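Local coordinates for uncharacterized protein PA2218 (Pseudomonas aeruginosa, PDB 2HDW), which is uncharacterised but has the alpha/beta-hydrolase fold and probably acts as a hydrolase, at residues 56-61 against 66-71; 83-88 against 163-168; 182-187 against 204-209; 208-213 against 287-292. One frame throughout, in Å; residues are numbered along the deposited sequence.

The four contacts follow one another along a single alpha/beta-hydrolase domain. Contacts 1 and 2 meet at the antiparallel edge of the central sheet, their centres 13 Å apart: strands 66-74 and 80-88 are neighbours there, and strand 80-88 passes one face to contact 1 and the other to contact 2. Contacts 3 and 4, centres 11 Å apart, share helix 206-212 beyond the strand 197-201, and R208 and V209 belong to both. The pairs are well separated, with about 14 Å between the nearest atoms of contacts 2 and 3. One pair lies at the edge strand and its neighbour; the other lies around helix 206-212, after strand 197-201.

Contact 1: 56-61 against 66-71; sequences WDKTFP and VEHRKV
With CG trans to the backbone N in both W56 (chi1 -179°) and H68 (164°), the indole and the imidazole come together in a T-shaped stack. It pins the loop before strand 66-74 against this outermost strand of the alpha/beta-hydrolase sheet. The planes stand at 86°, and W56 points its CZ3 corner at the middle of the imidazole face, 4.0 Å from H68 ND1. Tryptophan suits the place because its long rigid ring can bridge the distance from the loop. The indole is fixed in turn: W56 NE1 donates to F60 O at 2.8 Å, nearly in the ring plane, while K58 CD lies against one face. Bent at chi2, the K58 chain carries its ammonium past the imidazole, K58 NZ 3.9 Å from H68 NE2; K58 NZ is salt-bridged to D84 OD1, to which H68 NE2 is hydrogen-bonded. K70 arrives from the strand, its ammonium salt-bridged to E137. The two ammonium groups come tip to tip, K58 NZ and K70 NZ 4.0 Å apart, a proximity the surrounding carboxylates probably make tolerable. One water accepts from both, 2.8 Å from K58 NZ and 2.7 Å from K70 NZ, and donates to D57 OD1 at 2.6 Å.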
# COMPACT_ATOMS: atom_id res chain seq x y z
N TRP A 56 -4.11 -0.26 -21.54
CA TRP A 56 -4.07 -1.24 -20.47
C TRP A 56 -2.59 -1.51 -20.21
O TRP A 56 -1.97 -2.35 -20.87
CB TRP A 56 -4.78 -2.55 -20.86
CG TRP A 56 -4.76 -3.55 -19.74
CD1 TRP A 56 -3.91 -4.61 -19.60
CD2 TRP A 56 -5.58 -3.53 -18.56
NE1 TRP A 56 -4.14 -5.25 -18.40
CE2 TRP A 56 -5.16 -4.60 -17.75
CE3 TRP A 56 -6.62 -2.70 -18.12
CZ2 TRP A 56 -5.74 -4.88 -16.51
CZ3 TRP A 56 -7.20 -2.97 -16.88
CH2 TRP A 56 -6.76 -4.05 -16.09
N ASP A 57 -2.03 -0.77 -19.27
CA ASP A 57 -0.62 -0.89 -18.93
C ASP A 57 -0.41 -1.58 -17.58
O ASP A 57 0.58 -1.32 -16.90
CB ASP A 57 0.03 0.50 -18.93
CG ASP A 57 -0.53 1.41 -17.85
OD1 ASP A 57 -1.73 1.27 -17.51
OD2 ASP A 57 0.22 2.27 -17.35
N LYS A 58 -1.34 -2.45 -17.20
CA LYS A 58 -1.22 -3.18 -15.94
C LYS A 58 -0.17 -4.29 -16.10
O LYS A 58 0.20 -4.67 -17.21
CB LYS A 58 -2.56 -3.79 -15.53
CG LYS A 58 -3.49 -2.87 -14.72
CD LYS A 58 -3.95 -1.64 -15.50
CE LYS A 58 -4.97 -0.83 -14.71
NZ LYS A 58 -5.27 0.49 -15.34
N THR A 59 0.31 -4.80 -14.97
CA THR A 59 1.31 -5.86 -14.95
C THR A 59 0.65 -7.23 -15.01
O THR A 59 1.31 -8.25 -14.82
CB THR A 59 2.17 -5.78 -13.68
OG1 THR A 59 1.32 -5.72 -12.54
CG2 THR A 59 3.07 -4.55 -13.72
N PHE A 60 -0.65 -7.24 -15.26
CA PHE A 60 -1.43 -8.47 -15.35
C PHE A 60 -2.51 -8.23 -16.40
O PHE A 60 -2.90 -7.09 -16.65
CB PHE A 60 -2.05 -8.79 -13.99
CG PHE A 60 -2.83 -7.65 -13.42
CD1 PHE A 60 -4.17 -7.47 -13.74
CD2 PHE A 60 -2.21 -6.70 -12.61
CE1 PHE A 60 -4.88 -6.37 -13.26
CE2 PHE A 60 -2.91 -5.60 -12.13
CZ PHE A 60 -4.25 -5.44 -12.46
N PRO A 61 -3.03 -9.31 -17.01
CA PRO A 61 -4.08 -9.15 -18.03
C PRO A 61 -5.43 -8.77 -17.46
O PRO A 61 -5.76 -9.13 -16.33
CB PRO A 61 -4.12 -10.53 -18.70
CG PRO A 61 -2.84 -11.22 -18.27
CD PRO A 61 -2.67 -10.72 -16.86
N VAL A 66 -14.68 -9.19 -15.13
CA VAL A 66 -14.86 -7.94 -14.40
C VAL A 66 -15.06 -6.74 -15.32
O VAL A 66 -14.66 -6.76 -16.48
CB VAL A 66 -13.65 -7.67 -13.49
CG1 VAL A 66 -13.86 -6.40 -12.69
CG2 VAL A 66 -13.43 -8.85 -12.55
N GLU A 67 -15.70 -5.71 -14.78
CA GLU A 67 -15.93 -4.46 -15.50
C GLU A 67 -14.95 -3.48 -14.89
O GLU A 67 -14.92 -3.30 -13.67
CB GLU A 67 -17.35 -3.96 -15.28
CG GLU A 67 -18.44 -4.83 -15.88
CD GLU A 67 -19.83 -4.31 -15.57
OE1 GLU A 67 -20.81 -4.92 -16.06
OE2 GLU A 67 -19.95 -3.30 -14.85
N HIS A 68 -14.14 -2.84 -15.73
CA HIS A 68 -13.14 -1.91 -15.25
C HIS A 68 -13.21 -0.51 -15.84
O HIS A 68 -13.56 -0.33 -17.01
CB HIS A 68 -11.74 -2.47 -15.49
CG HIS A 68 -10.66 -1.45 -15.38
ND1 HIS A 68 -10.39 -0.55 -16.39
CD2 HIS A 68 -9.84 -1.12 -14.36
CE1 HIS A 68 -9.44 0.29 -15.99
NE2 HIS A 68 -9.09 -0.04 -14.76
N ARG A 69 -12.86 0.47 -15.01
CA ARG A 69 -12.82 1.88 -15.42
C ARG A 69 -11.99 2.65 -14.39
O ARG A 69 -11.88 2.24 -13.23
CB ARG A 69 -14.23 2.46 -15.55
CG ARG A 69 -14.97 2.73 -14.24
CD ARG A 69 -16.24 3.53 -14.54
NE ARG A 69 -16.74 4.29 -13.39
CZ ARG A 69 -17.54 3.78 -12.45
NH1 ARG A 69 -17.93 2.52 -12.52
NH2 ARG A 69 -17.94 4.55 -11.45
N LYS A 70 -11.39 3.76 -14.82
CA LYS A 70 -10.56 4.57 -13.92
C LYS A 70 -11.38 5.69 -13.28
O LYS A 70 -12.28 6.24 -13.90
CB LYS A 70 -9.38 5.16 -14.69
CG LYS A 70 -8.78 4.19 -15.72
CD LYS A 70 -7.33 3.81 -15.43
CE LYS A 70 -6.37 4.95 -15.69
NZ LYS A 70 -4.97 4.46 -15.89
N VAL A 71 -11.08 6.00 -12.03
CA VAL A 71 -11.79 7.05 -11.33
C VAL A 71 -10.82 7.94 -10.56
O VAL A 71 -9.64 7.63 -10.45
CB VAL A 71 -12.81 6.48 -10.32
CG1 VAL A 71 -13.82 5.60 -11.05
CG2 VAL A 71 -12.09 5.67 -9.24
O HOH W 1 -3.26 2.43 -15.70

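Contact 2: 83-88 against 163-168; sequences ADLYLP and SLLPEV
L85 is the first residue of strand 80-88 to meet the turn 165-168 that follows helix 148-164, doing so through its branch ends. Its CG stands trans to the backbone N (chi1 175°), carrying the methyls away from the strand to face L165 head on, with L85 CD1 3.6 Å from L165 CD1. The same L165 methyl lies 3.8 Å from L85 CD2, settling against both branches of the fork. Leucine fits on either side: the backbones here run 10.4 Å apart between the CA atoms of L85 and L165, and two branched chains meeting end to end span that distance with apolar carbon. Next along the strand, Y86 turns to the other face of the sheet and packs on helix 112-122. L87 returns to the turn, where it crosses E167 at about a right angle. L87 CD2 rests 3.7 Å from E167 CG and 3.8 Å from E167 CD: the glutamate lays its chain along the methyl from CB to the carboxylate carbon, with CG closest. A bend at chi2 (82°) folds it there. Behind these side chains a type I beta turn, closed by V168 N donating to L165 O at 3.1 Å, sets L165 and E167 towards the strand. Helices packed on both faces of a central sheet, with a turn like this leading from helix 148-164 towards strand 173-178, are the layered architecture of the alpha/beta-hydrolase fold.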
# COMPACT_ATOMS: atom_id res chain seq x y z
N ALA A 83 -7.36 6.13 -9.49
CA ALA A 83 -7.54 4.74 -9.10
C ALA A 83 -8.25 3.91 -10.15
O ALA A 83 -8.88 4.44 -11.07
CB ALA A 83 -8.32 4.67 -7.79
N ASP A 84 -8.13 2.59 -10.02
CA ASP A 84 -8.78 1.64 -10.91
C ASP A 84 -9.88 1.00 -10.09
O ASP A 84 -9.64 0.52 -8.98
CB ASP A 84 -7.80 0.56 -11.39
CG ASP A 84 -6.81 1.06 -12.42
OD1 ASP A 84 -7.26 1.52 -13.50
OD2 ASP A 84 -5.59 0.98 -12.17
N LEU A 85 -11.09 1.00 -10.64
CA LEU A 85 -12.25 0.42 -9.98
C LEU A 85 -12.66 -0.84 -10.73
O LEU A 85 -12.82 -0.82 -11.95
CB LEU A 85 -13.40 1.42 -9.99
CG LEU A 85 -14.76 0.98 -9.46
CD1 LEU A 85 -14.69 0.76 -7.95
CD2 LEU A 85 -15.78 2.04 -9.80
N TYR A 86 -12.83 -1.94 -9.99
CA TYR A 86 -13.22 -3.22 -10.58
C TYR A 86 -14.52 -3.71 -9.95
O TYR A 86 -14.65 -3.71 -8.72
CB TYR A 86 -12.14 -4.28 -10.34
CG TYR A 86 -10.77 -3.93 -10.90
CD1 TYR A 86 -10.36 -4.41 -12.15
CD2 TYR A 86 -9.89 -3.14 -10.17
CE1 TYR A 86 -9.09 -4.09 -12.65
CE2 TYR A 86 -8.63 -2.82 -10.66
CZ TYR A 86 -8.23 -3.30 -11.90
OH TYR A 86 -6.98 -2.96 -12.36
N LEU A 87 -15.47 -4.13 -10.78
CA LEU A 87 -16.75 -4.63 -10.28
C LEU A 87 -17.11 -5.96 -10.94
O LEU A 87 -16.76 -6.20 -12.09
CB LEU A 87 -17.88 -3.64 -10.57
CG LEU A 87 -17.80 -2.21 -10.03
CD1 LEU A 87 -16.78 -1.41 -10.84
CD2 LEU A 87 -19.16 -1.55 -10.13
N PRO A 88 -17.81 -6.83 -10.20
CA PRO A 88 -18.22 -8.13 -10.75
C PRO A 88 -19.28 -7.87 -11.82
O PRO A 88 -20.01 -6.88 -11.73
CB PRO A 88 -18.81 -8.85 -9.53
CG PRO A 88 -18.13 -8.19 -8.35
CD PRO A 88 -18.10 -6.74 -8.76
N SER A 163 -17.45 4.13 -1.14
CA SER A 163 -18.67 4.17 -0.33
C SER A 163 -19.90 4.76 -1.01
O SER A 163 -21.02 4.32 -0.75
CB SER A 163 -18.44 4.96 0.96
OG SER A 163 -17.56 4.29 1.82
N LEU A 164 -19.69 5.76 -1.85
CA LEU A 164 -20.80 6.42 -2.52
C LEU A 164 -21.26 5.76 -3.82
O LEU A 164 -22.24 6.20 -4.42
CB LEU A 164 -20.46 7.89 -2.77
CG LEU A 164 -20.01 8.69 -1.54
CD1 LEU A 164 -19.96 10.17 -1.89
CD2 LEU A 164 -20.97 8.45 -0.37
N LEU A 165 -20.55 4.72 -4.25
CA LEU A 165 -20.91 4.02 -5.47
C LEU A 165 -22.29 3.38 -5.36
O LEU A 165 -22.63 2.76 -4.35
CB LEU A 165 -19.88 2.94 -5.81
CG LEU A 165 -18.50 3.44 -6.25
CD1 LEU A 165 -17.61 2.24 -6.50
CD2 LEU A 165 -18.63 4.28 -7.51
N PRO A 166 -23.11 3.52 -6.41
CA PRO A 166 -24.45 2.92 -6.37
C PRO A 166 -24.43 1.40 -6.24
O PRO A 166 -25.39 0.80 -5.75
CB PRO A 166 -25.09 3.41 -7.67
CG PRO A 166 -23.91 3.64 -8.58
CD PRO A 166 -22.92 4.30 -7.65
N GLU A 167 -23.34 0.78 -6.67
CA GLU A 167 -23.23 -0.68 -6.61
C GLU A 167 -22.74 -1.21 -5.27
O GLU A 167 -22.75 -2.42 -5.04
CB GLU A 167 -22.28 -1.19 -7.71
CG GLU A 167 -22.70 -0.86 -9.13
CD GLU A 167 -22.32 0.55 -9.56
OE1 GLU A 167 -21.74 1.30 -8.74
OE2 GLU A 167 -22.60 0.91 -10.72
N VAL A 168 -22.34 -0.32 -4.37
CA VAL A 168 -21.82 -0.77 -3.09
C VAL A 168 -22.65 -0.42 -1.87
O VAL A 168 -23.41 0.55 -1.86
CB VAL A 168 -20.39 -0.21 -2.83
CG1 VAL A 168 -19.52 -0.40 -4.06
CG2 VAL A 168 -20.47 1.25 -2.45

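Contact 3: 182-187 against 204-209; sequences GGMALN and YDMTRV
Y204 meets G183 through backbone alone: its carbonyl oxygen, Y204 O, takes a weak, bent hydrogen bond from G183 N at 3.3 Å. This joins the loop after strand 197-201 to the first part of helix 180-191. Y204 is also backbone hydrogen-bonded to C179, at a turn that corresponds in position to the nucleophile elbow of alpha/beta hydrolases, though no role is established here. Glycine suits the spot: a beta carbon on G183 would point at Y204 O and collide with it. The Y204 ring stacks on F322, and its hydroxyl bonds to Y214, Y263 and H318. D205 follows, its CA 4.7 Å from G183 CA; with CG trans to the backbone N (chi1 166°), this short acidic N-cap brings OD1 round to the start of helix 206-212. M206 begins the helix and touches M184: M206 CG lies 4.3 Å from M184 CE, a loose apolar contact. T207 returns to the cap, its OG1 donating to D205 OD1 at 2.8 Å on the syn side and close to the carboxylate plane. R208 N completes the grip on the same oxygen from above the carboxylate plane, reaching D205 OD1 at 3.1 Å with an N-H...O angle of 161°.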
# COMPACT_ATOMS: atom_id res chain seq x y z
N GLY A 182 0.56 -1.96 4.45
CA GLY A 182 -0.07 -2.84 5.42
C GLY A 182 -0.09 -2.04 6.71
O GLY A 182 -1.05 -2.07 7.46
N GLY A 183 1.00 -1.31 6.97
CA GLY A 183 1.07 -0.50 8.17
C GLY A 183 0.08 0.66 8.10
O GLY A 183 -0.57 0.99 9.08
N MET A 184 -0.03 1.27 6.92
CA MET A 184 -0.95 2.39 6.73
C MET A 184 -2.41 1.92 6.84
O MET A 184 -3.26 2.66 7.33
CB MET A 184 -0.72 3.05 5.36
CG MET A 184 -0.08 4.46 5.40
SD MET A 184 1.69 4.52 5.87
CE MET A 184 2.46 4.04 4.30
N ALA A 185 -2.69 0.70 6.39
CA ALA A 185 -4.05 0.17 6.46
C ALA A 185 -4.48 0.01 7.92
O ALA A 185 -5.57 0.43 8.29
CB ALA A 185 -4.14 -1.18 5.73
N LEU A 186 -3.62 -0.58 8.74
CA LEU A 186 -3.94 -0.76 10.15
C LEU A 186 -4.10 0.60 10.82
O LEU A 186 -4.97 0.78 11.68
CB LEU A 186 -2.83 -1.56 10.85
CG LEU A 186 -2.68 -3.01 10.37
CD1 LEU A 186 -1.39 -3.61 10.94
CD2 LEU A 186 -3.89 -3.81 10.81
N ASN A 187 -3.26 1.55 10.41
CA ASN A 187 -3.29 2.89 10.97
C ASN A 187 -4.62 3.57 10.64
O ASN A 187 -5.22 4.22 11.50
CB ASN A 187 -2.15 3.74 10.40
CG ASN A 187 -1.80 4.92 11.28
OD1 ASN A 187 -1.67 6.06 10.80
ND2 ASN A 187 -1.62 4.67 12.57
N TYR A 204 5.00 -3.94 6.12
CA TYR A 204 6.15 -3.20 6.64
C TYR A 204 5.45 -2.10 7.45
O TYR A 204 4.31 -1.74 7.15
CB TYR A 204 6.90 -2.46 5.53
CG TYR A 204 8.15 -3.09 4.95
CD1 TYR A 204 8.09 -4.29 4.25
CD2 TYR A 204 9.37 -2.40 4.98
CE1 TYR A 204 9.21 -4.79 3.58
CE2 TYR A 204 10.49 -2.88 4.31
CZ TYR A 204 10.40 -4.07 3.60
OH TYR A 204 11.48 -4.53 2.88
N ASP A 205 6.12 -1.59 8.47
CA ASP A 205 5.61 -0.45 9.21
C ASP A 205 6.66 0.54 8.69
O ASP A 205 7.80 0.52 9.16
CB ASP A 205 5.76 -0.63 10.72
CG ASP A 205 5.55 0.67 11.49
OD1 ASP A 205 5.75 1.75 10.90
OD2 ASP A 205 5.19 0.63 12.69
N MET A 206 6.30 1.38 7.72
CA MET A 206 7.28 2.30 7.16
C MET A 206 7.93 3.29 8.14
O MET A 206 9.07 3.71 7.90
CB MET A 206 6.69 3.06 5.96
CG MET A 206 6.36 2.18 4.72
SD MET A 206 7.70 1.04 4.15
CE MET A 206 8.98 2.26 3.80
N THR A 207 7.25 3.67 9.22
CA THR A 207 7.87 4.60 10.16
C THR A 207 8.95 3.86 10.94
O THR A 207 10.01 4.42 11.25
CB THR A 207 6.84 5.23 11.16
OG1 THR A 207 6.28 4.21 12.01
CG2 THR A 207 5.73 5.93 10.40
N ARG A 208 8.70 2.59 11.24
CA ARG A 208 9.68 1.79 11.96
C ARG A 208 10.91 1.53 11.10
O ARG A 208 12.04 1.69 11.56
CB ARG A 208 9.07 0.45 12.40
CG ARG A 208 10.07 -0.49 13.07
CD ARG A 208 9.44 -1.84 13.36
NE ARG A 208 8.54 -1.80 14.51
CZ ARG A 208 8.94 -1.86 15.78
NH1 ARG A 208 10.23 -1.98 16.07
NH2 ARG A 208 8.05 -1.79 16.76
N VAL A 209 10.71 1.13 9.85
CA VAL A 209 11.85 0.83 8.99
C VAL A 209 12.72 2.06 8.69
O VAL A 209 13.94 1.95 8.61
CB VAL A 209 11.42 0.15 7.66
CG1 VAL A 209 10.77 1.16 6.72
CG2 VAL A 209 12.63 -0.49 7.01

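Contact 4: 208-213 against 287-292; sequences RVMSKG and TTPLSF
S211 OG sits among several backbone carbonyls: it is hydrogen-bonded to T207 O one turn back in its own helix, makes a weak bond to M293 O, and lies 3.5 Å from F292 O. A small hydroxyl residue can settle here, close to the backbone of F292. Beside it M210 carries most of the contact. Its CG lies trans to the carbonyl carbon, directing the chain toward segment 287-292, and a turn at chi3 (-114°) drops the terminal methyl onto one face of the F292 ring. This is a CH-pi contact: M210 CE is 3.6 Å from the F292 centroid, 24° off the ring normal, and tightly packed at 3.3 Å from F292 CG. The sulfur joins obliquely, M210 SD standing 4.8 Å from the same centroid, a Met-aromatic contact. In the alpha/beta-hydrolase fold, the region after the sixth strand, here 197-201, often holds variable cap helices; the contact joins helix 206-212, at the start of that region, to the short, weakly bonded helical turn 289-292, beyond helices 220-240 and 258-267. The M210 chain crosses P289 at about a right angle, with M210 SD 3.8 Å from P289 CB, where a compact apolar surface suits an unbranched, polarisable chain. On the other segment, the F292 ring meets T288 O at its edge and in its plane, while F105 turns another ring against it.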
# COMPACT_ATOMS: atom_id res chain seq x y z
N ARG A 208 8.70 2.59 11.24
CA ARG A 208 9.68 1.79 11.96
C ARG A 208 10.91 1.53 11.10
O ARG A 208 12.04 1.69 11.56
CB ARG A 208 9.07 0.45 12.40
CG ARG A 208 10.07 -0.49 13.07
CD ARG A 208 9.44 -1.84 13.36
NE ARG A 208 8.54 -1.80 14.51
CZ ARG A 208 8.94 -1.86 15.78
NH1 ARG A 208 10.23 -1.98 16.07
NH2 ARG A 208 8.05 -1.79 16.76
N VAL A 209 10.71 1.13 9.85
CA VAL A 209 11.85 0.83 8.99
C VAL A 209 12.72 2.06 8.69
O VAL A 209 13.94 1.95 8.61
CB VAL A 209 11.42 0.15 7.66
CG1 VAL A 209 10.77 1.16 6.72
CG2 VAL A 209 12.63 -0.49 7.01
N MET A 210 12.09 3.22 8.53
CA MET A 210 12.87 4.42 8.25
C MET A 210 13.55 4.97 9.50
O MET A 210 14.59 5.63 9.42
CB MET A 210 11.99 5.49 7.61
CG MET A 210 11.80 5.26 6.11
SD MET A 210 11.26 6.69 5.19
CE MET A 210 9.68 6.15 4.68
N SER A 211 12.96 4.69 10.66
CA SER A 211 13.52 5.17 11.92
C SER A 211 14.58 4.23 12.50
O SER A 211 15.61 4.70 13.00
CB SER A 211 12.40 5.36 12.95
OG SER A 211 11.49 6.36 12.52
N LYS A 212 14.34 2.92 12.42
CA LYS A 212 15.28 1.94 12.97
C LYS A 212 15.98 1.02 11.96
O LYS A 212 16.79 0.19 12.35
CB LYS A 212 14.54 1.05 13.99
CG LYS A 212 13.84 1.81 15.11
CD LYS A 212 13.09 0.84 16.02
CE LYS A 212 12.46 1.56 17.20
NZ LYS A 212 11.66 0.62 18.06
N GLY A 213 15.67 1.18 10.68
CA GLY A 213 16.28 0.32 9.68
C GLY A 213 15.76 -1.11 9.81
O GLY A 213 14.83 -1.36 10.59
N THR A 287 14.31 14.30 1.14
CA THR A 287 13.81 14.63 2.48
C THR A 287 12.51 13.94 2.93
O THR A 287 11.98 14.24 4.01
CB THR A 287 13.68 16.17 2.64
OG1 THR A 287 12.88 16.72 1.59
CG2 THR A 287 15.06 16.82 2.60
N THR A 288 12.01 13.00 2.13
CA THR A 288 10.78 12.29 2.49
C THR A 288 10.80 11.63 3.87
O THR A 288 9.81 11.68 4.61
CB THR A 288 10.43 11.21 1.42
OG1 THR A 288 9.76 11.83 0.31
CG2 THR A 288 9.53 10.12 2.01
N PRO A 289 11.93 11.00 4.26
CA PRO A 289 12.03 10.35 5.57
C PRO A 289 11.73 11.20 6.81
O PRO A 289 11.37 10.66 7.85
CB PRO A 289 13.46 9.82 5.58
CG PRO A 289 13.74 9.56 4.12
CD PRO A 289 13.16 10.79 3.47
N LEU A 290 11.89 12.51 6.72
CA LEU A 290 11.65 13.37 7.88
C LEU A 290 10.33 13.14 8.62
O LEU A 290 10.31 13.13 9.85
CB LEU A 290 11.76 14.84 7.48
CG LEU A 290 13.19 15.31 7.17
CD1 LEU A 290 13.14 16.68 6.55
CD2 LEU A 290 14.03 15.31 8.45
N SER A 291 9.24 12.95 7.89
CA SER A 291 7.95 12.73 8.56
C SER A 291 7.88 11.34 9.17
O SER A 291 7.50 11.19 10.34
CB SER A 291 6.79 12.93 7.58
OG SER A 291 6.88 12.05 6.48
N PHE A 292 8.25 10.32 8.39
CA PHE A 292 8.23 8.93 8.85
C PHE A 292 9.12 8.68 10.06
O PHE A 292 8.77 7.90 10.95
CB PHE A 292 8.65 8.00 7.71
CG PHE A 292 7.63 7.89 6.61
CD1 PHE A 292 6.60 6.95 6.70
CD2 PHE A 292 7.68 8.74 5.51
CE1 PHE A 292 5.64 6.86 5.69
CE2 PHE A 292 6.72 8.66 4.50
CZ PHE A 292 5.70 7.71 4.59